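Local coordinates for protein diacylglycerol O-acyltransferase (Marinobacter hydrocarbonoclasticus, PDB 6CHJ) that makes wax esters and probably also transfers acyl groups from acyl-CoA to diacylglycerol, giving triacylglycerol and free CoA, at residues V117-G122 with F128-K133. Sequence-based numbering, arbitrary orientation.
Sequences VHLIEG and FALYTK
His118 and Tyr131 sit side by side across a beta hairpin, formed by strands 115-121 and 127-135, inside a mixed sheet, between strands 82-86 and 22-30. They are a hydrogen-bonded antiparallel pair, with His118 N to Tyr131 O at 2.7 Å and a nearly straight return bond from Tyr131 N to His118 O. Ile120 and Ala129 repeat the pattern two residues on, Ile120 N reaching Ala129 O at 2.9 Å.

The histidine can be followed outward. Its CB lies 3.3 Å from Tyr131 O and also meets Tyr131 CB. CG stands opposite Tyr131 CD2, and His118 CD2 approaches that same carbon at 3.9 Å. With CG anti to its own carbonyl carbon (chi1 -68°), the imidazole runs alongside the phenol, and the tyrosine turns an edge toward the imidazole face in a T-shaped pair, planes at 65°. Beyond the contact, His118 ND1 is hydrogen-bonded to Glu85 OE1 and NE2 to Glu116 OE1, while Tyr131 OH is hydrogen-bonded to His104 ND1; a flat ring with two nitrogens thus suits a buried place between two carboxylates. Replacing His118 with an alanine would probably deprive Glu85 and Glu116 of this shared partner and open a gap beside the tyrosine edge.

On the same face, Ala129 is small enough for Ile120 CD1 to settle over its CB at 3.9 Å and extend to Tyr131 CB; helix 93-105 packs against Ile120 and Tyr131. The face that carries Val117, Leu119, Leu130 and Thr132 is mostly aliphatic: Leu130 CD2 fits between Val117 CG1 and Leu119 CD1. Leu119 CG is anti to its backbone N (chi1 172°), and the second torsion turns CD1 toward Phe128, meeting its ring obliquely, with Leu119 CD1 3.5 Å from Phe128 CD1.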
ATOM      1  N   VAL B 117      -8.556  -5.623   7.722  1.00 49.28           N
ATOM      2  CA  VAL B 117      -9.940  -5.163   7.671  1.00 48.02           C
ATOM      3  C   VAL B 117      -9.935  -3.642   7.774  1.00 51.41           C
ATOM      4  O   VAL B 117      -9.328  -3.075   8.691  1.00 49.49           O
ATOM      5  CB  VAL B 117     -10.800  -5.775   8.791  1.00 48.21           C
ATOM      6  CG1 VAL B 117     -12.235  -5.323   8.644  1.00 46.09           C
ATOM      7  CG2 VAL B 117     -10.688  -7.288   8.803  1.00 48.25           C
ATOM      8  N   HIS B 118     -10.623  -2.989   6.844  1.00 50.13           N
ATOM      9  CA  HIS B 118     -10.695  -1.537   6.773  1.00 46.20           C
ATOM     10  C   HIS B 118     -12.146  -1.120   7.003  1.00 54.93           C
ATOM     11  O   HIS B 118     -13.008  -1.332   6.140  1.00 53.42           O
ATOM     12  CB  HIS B 118     -10.177  -1.043   5.421  1.00 51.99           C
ATOM     13  CG  HIS B 118      -8.704  -1.246   5.214  1.00 55.37           C
ATOM     14  ND1 HIS B 118      -7.833  -0.199   4.991  1.00 53.02           N
ATOM     15  CD2 HIS B 118      -7.950  -2.376   5.188  1.00 52.75           C
ATOM     16  CE1 HIS B 118      -6.607  -0.672   4.845  1.00 54.53           C
ATOM     17  NE2 HIS B 118      -6.651  -1.990   4.961  1.00 57.78           N
ATOM     18  N   LEU B 119     -12.415  -0.519   8.160  1.00 55.51           N
ATOM     19  CA  LEU B 119     -13.712   0.077   8.439  1.00 51.36           C
ATOM     20  C   LEU B 119     -13.700   1.523   7.953  1.00 51.79           C
ATOM     21  O   LEU B 119     -12.933   2.351   8.458  1.00 57.09           O
ATOM     22  CB  LEU B 119     -14.032  -0.017   9.932  1.00 54.85           C
ATOM     23  CG  LEU B 119     -15.257   0.718  10.495  1.00 57.22           C
ATOM     24  CD1 LEU B 119     -16.510   0.170   9.847  1.00 52.64           C
ATOM     25  CD2 LEU B 119     -15.322   0.598  12.040  1.00 52.10           C
ATOM     26  N   ILE B 120     -14.565   1.828   6.991  1.00 54.02           N
ATOM     27  CA  ILE B 120     -14.613   3.127   6.326  1.00 51.02           C
ATOM     28  C   ILE B 120     -15.853   3.879   6.805  1.00 57.92           C
ATOM     29  O   ILE B 120     -16.981   3.379   6.681  1.00 64.40           O
ATOM     30  CB  ILE B 120     -14.634   2.978   4.795  1.00 53.77           C
ATOM     31  CG1 ILE B 120     -13.489   2.060   4.305  1.00 54.48           C
ATOM     32  CG2 ILE B 120     -14.596   4.354   4.128  1.00 44.24           C
ATOM     33  CD1 ILE B 120     -13.819   1.309   3.013  1.00 46.33           C
ATOM     34  N   GLU B 121     -15.644   5.084   7.335  1.00 54.36           N
ATOM     35  CA  GLU B 121     -16.686   6.026   7.719  1.00 51.06           C
ATOM     36  C   GLU B 121     -16.715   7.144   6.685  1.00 49.32           C
ATOM     37  O   GLU B 121     -15.993   7.111   5.686  1.00 46.08           O
ATOM     38  CB  GLU B 121     -16.457   6.576   9.144  1.00 56.31           C
ATOM     39  CG  GLU B 121     -15.414   7.720   9.259  1.00 51.83           C
ATOM     40  CD  GLU B 121     -15.588   8.606  10.527  1.00 59.38           C
ATOM     41  OE1 GLU B 121     -16.184   8.142  11.522  1.00 58.61           O
ATOM     42  OE2 GLU B 121     -15.103   9.767  10.534  1.00 54.27           O
ATOM     43  N   GLY B 122     -17.582   8.130   6.919  1.00 53.55           N
ATOM     44  CA  GLY B 122     -17.749   9.237   5.997  1.00 51.76           C
ATOM     45  C   GLY B 122     -18.637   8.970   4.800  1.00 52.02           C
ATOM     46  O   GLY B 122     -18.651   9.780   3.870  1.00 55.27           O
ATOM     47  N   PHE B 128     -21.916   2.675   6.267  1.00 62.92           N
ATOM     48  CA  PHE B 128     -20.487   2.469   6.423  1.00 61.06           C
ATOM     49  C   PHE B 128     -20.066   1.259   5.585  1.00 60.56           C
ATOM     50  O   PHE B 128     -20.908   0.556   5.012  1.00 55.51           O
ATOM     51  CB  PHE B 128     -20.116   2.309   7.900  1.00 59.41           C
ATOM     52  CG  PHE B 128     -20.641   1.060   8.537  1.00 50.37           C
ATOM     53  CD1 PHE B 128     -19.801  -0.022   8.748  1.00 51.21           C
ATOM     54  CD2 PHE B 128     -21.951   0.987   8.969  1.00 57.29           C
ATOM     55  CE1 PHE B 128     -20.258  -1.177   9.338  1.00 46.55           C
ATOM     56  CE2 PHE B 128     -22.425  -0.165   9.572  1.00 57.66           C
ATOM     57  CZ  PHE B 128     -21.569  -1.250   9.761  1.00 55.29           C
ATOM     58  N   ALA B 129     -18.749   1.014   5.515  1.00 52.75           N
ATOM     59  CA  ALA B 129     -18.215  -0.033   4.649  1.00 58.67           C
ATOM     60  C   ALA B 129     -17.135  -0.840   5.359  1.00 53.83           C
ATOM     61  O   ALA B 129     -16.415  -0.335   6.223  1.00 60.47           O
ATOM     62  CB  ALA B 129     -17.635   0.538   3.344  1.00 54.42           C
ATOM     63  N   LEU B 130     -17.024  -2.107   4.982  1.00 48.51           N
ATOM     64  CA  LEU B 130     -15.886  -2.932   5.363  1.00 54.13           C
ATOM     65  C   LEU B 130     -15.150  -3.310   4.090  1.00 50.34           C
ATOM     66  O   LEU B 130     -15.744  -3.915   3.188  1.00 42.07           O
ATOM     67  CB  LEU B 130     -16.302  -4.196   6.117  1.00 47.14           C
ATOM     68  CG  LEU B 130     -16.546  -4.180   7.618  1.00 60.48           C
ATOM     69  CD1 LEU B 130     -16.451  -5.609   8.123  1.00 58.96           C
ATOM     70  CD2 LEU B 130     -15.593  -3.230   8.388  1.00 55.35           C
ATOM     71  N   TYR B 131     -13.866  -2.961   4.019  1.00 49.36           N
ATOM     72  CA  TYR B 131     -12.982  -3.484   2.988  1.00 44.62           C
ATOM     73  C   TYR B 131     -12.002  -4.442   3.636  1.00 46.12           C
ATOM     74  O   TYR B 131     -11.158  -4.017   4.435  1.00 53.49           O
ATOM     75  CB  TYR B 131     -12.234  -2.389   2.234  1.00 41.40           C
ATOM     76  CG  TYR B 131     -11.129  -2.994   1.375  1.00 44.24           C
ATOM     77  CD1 TYR B 131     -11.428  -3.696   0.192  1.00 46.60           C
ATOM     78  CD2 TYR B 131      -9.803  -2.919   1.783  1.00 49.51           C
ATOM     79  CE1 TYR B 131     -10.428  -4.274  -0.570  1.00 50.09           C
ATOM     80  CE2 TYR B 131      -8.790  -3.502   1.041  1.00 57.95           C
ATOM     81  CZ  TYR B 131      -9.099  -4.173  -0.134  1.00 49.10           C
ATOM     82  OH  TYR B 131      -8.059  -4.709  -0.833  1.00 45.24           O
ATOM     83  N   THR B 132     -12.083  -5.714   3.251  1.00 44.70           N
ATOM     84  CA  THR B 132     -11.259  -6.783   3.795  1.00 48.86           C
ATOM     85  C   THR B 132     -10.292  -7.283   2.733  1.00 49.43           C
ATOM     86  O   THR B 132     -10.677  -7.478   1.584  1.00 50.63           O
ATOM     87  CB  THR B 132     -12.137  -7.937   4.284  1.00 47.22           C
ATOM     88  OG1 THR B 132     -13.097  -7.425   5.214  1.00 54.42           O
ATOM     89  CG2 THR B 132     -11.314  -9.015   4.964  1.00 50.23           C
ATOM     90  N   LYS B 133      -9.038  -7.503   3.126  1.00 53.73           N
ATOM     91  CA  LYS B 133      -7.971  -7.901   2.210  1.00 48.13           C
ATOM     92  C   LYS B 133      -7.288  -9.115   2.813  1.00 50.00           C
ATOM     93  O   LYS B 133      -6.776  -9.034   3.935  1.00 56.15           O
ATOM     94  CB  LYS B 133      -6.964  -6.749   2.023  1.00 50.47           C
ATOM     95  CG  LYS B 133      -5.784  -7.035   1.106  1.00 51.77           C
ATOM     96  CD  LYS B 133      -4.608  -6.077   1.301  1.00 48.23           C
ATOM     97  CE  LYS B 133      -5.004  -4.603   1.238  1.00 50.16           C
ATOM     98  NZ  LYS B 133      -3.990  -3.845   0.430  1.00 43.64           N
TER